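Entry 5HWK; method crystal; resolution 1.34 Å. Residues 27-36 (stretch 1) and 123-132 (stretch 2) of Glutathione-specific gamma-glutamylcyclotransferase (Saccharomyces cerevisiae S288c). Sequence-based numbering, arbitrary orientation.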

# COMPACT_ATOMS: atom_id res chain seq x y z
N ARG A 27 -8.35 -7.69 -11.72
CA ARG A 27 -7.78 -7.55 -10.37
C ARG A 27 -6.58 -8.48 -10.36
O ARG A 27 -6.75 -9.71 -10.32
CB ARG A 27 -8.79 -7.95 -9.28
CG ARG A 27 -8.19 -7.87 -7.93
CD ARG A 27 -9.20 -8.35 -6.84
NE ARG A 27 -8.72 -8.14 -5.47
CZ ARG A 27 -7.99 -9.03 -4.80
NH1 ARG A 27 -7.65 -10.18 -5.39
NH2 ARG A 27 -7.64 -8.79 -3.53
N ILE A 28 -5.38 -7.93 -10.44
CA ILE A 28 -4.16 -8.71 -10.62
C ILE A 28 -3.33 -8.61 -9.34
O ILE A 28 -2.91 -7.51 -8.99
CB ILE A 28 -3.34 -8.19 -11.80
CG1 ILE A 28 -4.16 -8.22 -13.11
CG2 ILE A 28 -2.01 -8.93 -11.88
CD1 ILE A 28 -3.42 -7.65 -14.27
N PRO A 29 -3.05 -9.73 -8.64
CA PRO A 29 -2.14 -9.68 -7.49
C PRO A 29 -0.79 -9.18 -7.97
O PRO A 29 -0.34 -9.54 -9.06
CB PRO A 29 -2.05 -11.14 -7.05
CG PRO A 29 -3.21 -11.81 -7.64
CD PRO A 29 -3.52 -11.10 -8.91
N ALA A 30 -0.16 -8.33 -7.18
CA ALA A 30 1.01 -7.65 -7.71
C ALA A 30 2.09 -7.50 -6.65
O ALA A 30 1.80 -7.11 -5.51
CB ALA A 30 0.66 -6.24 -8.21
N ILE A 31 3.32 -7.77 -7.07
CA ILE A 31 4.50 -7.28 -6.38
C ILE A 31 4.77 -5.90 -6.95
O ILE A 31 5.13 -5.77 -8.13
CB ILE A 31 5.68 -8.23 -6.60
CG1 ILE A 31 5.33 -9.67 -6.16
CG2 ILE A 31 6.95 -7.69 -5.94
CD1 ILE A 31 6.43 -10.67 -6.49
N ILE A 32 4.55 -4.87 -6.15
CA ILE A 32 4.73 -3.48 -6.57
C ILE A 32 6.13 -3.06 -6.18
O ILE A 32 6.49 -3.08 -5.00
CB ILE A 32 3.68 -2.59 -5.88
CG1 ILE A 32 2.26 -3.11 -6.11
CG2 ILE A 32 3.82 -1.15 -6.35
CD1 ILE A 32 1.23 -2.51 -5.12
N HIS A 33 6.94 -2.66 -7.16
CA HIS A 33 8.29 -2.21 -6.88
C HIS A 33 8.34 -0.70 -6.73
O HIS A 33 7.52 0.02 -7.30
CB HIS A 33 9.21 -2.63 -8.02
CG HIS A 33 9.48 -4.09 -8.05
ND1 HIS A 33 10.61 -4.65 -7.50
CD2 HIS A 33 8.75 -5.12 -8.55
CE1 HIS A 33 10.58 -5.96 -7.68
NE2 HIS A 33 9.46 -6.27 -8.31
N GLY A 34 9.28 -0.23 -5.90
CA GLY A 34 9.56 1.18 -5.81
C GLY A 34 8.94 1.89 -4.62
O GLY A 34 9.15 3.10 -4.48
N PHE A 35 8.18 1.19 -3.76
CA PHE A 35 7.49 1.79 -2.62
C PHE A 35 7.60 0.84 -1.44
O PHE A 35 7.65 -0.39 -1.62
CB PHE A 35 6.00 1.97 -2.95
CG PHE A 35 5.72 2.98 -4.04
CD1 PHE A 35 5.71 2.61 -5.40
CD2 PHE A 35 5.47 4.31 -3.71
CE1 PHE A 35 5.46 3.56 -6.37
CE2 PHE A 35 5.23 5.26 -4.71
CZ PHE A 35 5.22 4.89 -6.02
N ALA A 36 7.63 1.40 -0.24
CA ALA A 36 7.45 0.62 0.98
C ALA A 36 6.10 1.00 1.58
O ALA A 36 5.73 2.17 1.61
CB ALA A 36 8.51 1.02 2.01
N GLU A 123 -0.42 9.77 -10.15
CA GLU A 123 -0.26 8.90 -11.29
C GLU A 123 1.22 8.58 -11.43
O GLU A 123 2.06 9.51 -11.45
CB GLU A 123 -0.77 9.60 -12.55
CG GLU A 123 -2.27 9.50 -12.79
CD GLU A 123 -3.14 10.14 -11.72
OE1 GLU A 123 -2.90 11.31 -11.33
OE2 GLU A 123 -4.08 9.45 -11.24
N VAL A 124 1.54 7.29 -11.50
CA VAL A 124 2.92 6.84 -11.47
C VAL A 124 3.09 5.66 -12.40
O VAL A 124 2.17 4.88 -12.60
CB VAL A 124 3.41 6.53 -10.04
CG1 VAL A 124 2.64 5.36 -9.43
CG2 VAL A 124 4.92 6.33 -10.05
N GLU A 125 4.26 5.57 -13.00
CA GLU A 125 4.63 4.40 -13.80
C GLU A 125 5.32 3.40 -12.88
O GLU A 125 6.31 3.75 -12.23
CB GLU A 125 5.59 4.80 -14.92
CG GLU A 125 4.90 5.43 -16.13
CD GLU A 125 5.88 5.91 -17.20
OE1 GLU A 125 7.07 6.08 -16.90
OE2 GLU A 125 5.47 6.12 -18.35
N VAL A 126 4.79 2.18 -12.78
CA VAL A 126 5.30 1.23 -11.80
C VAL A 126 5.70 -0.10 -12.43
O VAL A 126 5.04 -0.61 -13.34
CB VAL A 126 4.30 1.03 -10.64
CG1 VAL A 126 3.02 0.41 -11.11
CG2 VAL A 126 4.93 0.21 -9.56
N HIS A 127 6.81 -0.65 -11.95
CA HIS A 127 7.24 -2.00 -12.28
C HIS A 127 6.51 -3.00 -11.38
O HIS A 127 6.69 -2.99 -10.14
CB HIS A 127 8.75 -2.13 -12.10
CG HIS A 127 9.26 -3.51 -12.35
ND1 HIS A 127 10.32 -4.06 -11.66
CD2 HIS A 127 8.85 -4.47 -13.22
CE1 HIS A 127 10.54 -5.28 -12.09
NE2 HIS A 127 9.66 -5.56 -13.04
N LEU A 128 5.75 -3.90 -12.00
CA LEU A 128 4.93 -4.89 -11.32
C LEU A 128 5.37 -6.29 -11.71
O LEU A 128 5.78 -6.52 -12.85
CB LEU A 128 3.47 -4.74 -11.70
CG LEU A 128 2.84 -3.40 -11.35
CD1 LEU A 128 1.40 -3.37 -11.79
CD2 LEU A 128 2.95 -3.11 -9.85
N GLU A 129 5.23 -7.23 -10.79
CA GLU A 129 5.31 -8.65 -11.09
C GLU A 129 4.09 -9.32 -10.49
O GLU A 129 3.46 -8.79 -9.57
CB GLU A 129 6.54 -9.32 -10.47
CG GLU A 129 7.90 -8.77 -10.84
CD GLU A 129 8.97 -9.23 -9.87
OE1 GLU A 129 9.15 -8.58 -8.81
OE2 GLU A 129 9.61 -10.27 -10.14
N THR A 130 3.78 -10.50 -11.00
CA THR A 130 2.63 -11.26 -10.52
C THR A 130 2.94 -12.75 -10.56
O THR A 130 4.04 -13.17 -10.93
CB THR A 130 1.37 -10.89 -11.30
OG1 THR A 130 0.23 -11.49 -10.66
CG2 THR A 130 1.47 -11.39 -12.71
N ASN A 131 1.96 -13.55 -10.15
CA ASN A 131 2.15 -14.99 -10.11
C ASN A 131 1.97 -15.61 -11.49
O ASN A 131 1.60 -14.94 -12.46
CB ASN A 131 1.25 -15.65 -9.06
CG ASN A 131 -0.23 -15.34 -9.25
OD1 ASN A 131 -0.71 -15.15 -10.37
ND2 ASN A 131 -0.97 -15.31 -8.14
N ARG A 132 2.26 -16.91 -11.58
CA ARG A 132 2.11 -17.60 -12.86
C ARG A 132 0.68 -17.52 -13.36
O ARG A 132 0.44 -17.33 -14.56
O HOH W 1 8.42 0.59 -9.85

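Residues 27-36 and 123-132 meet through a short antiparallel pairing, Ile31 with Glu129 and Ile32 with Leu128, and bury 595 Å² between them. The core of the pairing is a reciprocal backbone couple: Ile31 N donates to Glu129 O (2.7 Å), and Glu129 N returns a bond to Ile31 O (3.0 Å). Both carbonyls also receive a CA-H...O contact, Glu129 O from Ala30 CA and Ile31 O from Leu128 CA, each at 3.3 Å.

Two residues further on, His33 N donates to His127 O (3.0 Å), but the strands have drawn apart and the reciprocal bond is not made directly. A water fills the gap, donating to His33 O (2.8 Å from its oxygen) and accepting from His127 N (2.9 Å), so both polar groups remain satisfied. At the other end, Pro29 has no amide hydrogen to offer, yet its carbonyl is used: Thr130 OG1 donates to Pro29 O across 2.6 Å.

The side chains of Ile31 and Glu129 share one face of the sheet. There the end of Glu129 bends closer to the first strand, placing OE1 near the plane of the His33 ring, at its edge, where it accepts a very short 2.4 Å hydrogen bond from His33 NE2. His33 ND1 is bonded elsewhere in the structure, as is His127 ND1, so both nitrogens of the His33 ring are engaged. The two imidazoles form an offset stack, with centroids 4.5 Å apart and planes inclined by 20°.

The face carrying Ile32 and Leu128 is apolar and buried. Leu128 CD2 lies 3.8 Å from Ile32 CG1 and 4.2 Å from Ala30 CB, while Ile32 CG2 meets Val126 CG2 at 3.7 Å. These aliphatic side chains have no polar atoms to satisfy, which suits them to the buried face. Farther along, Val124 CG2 approaches the edge of the Phe35 ring, 4.3 Å from CZ.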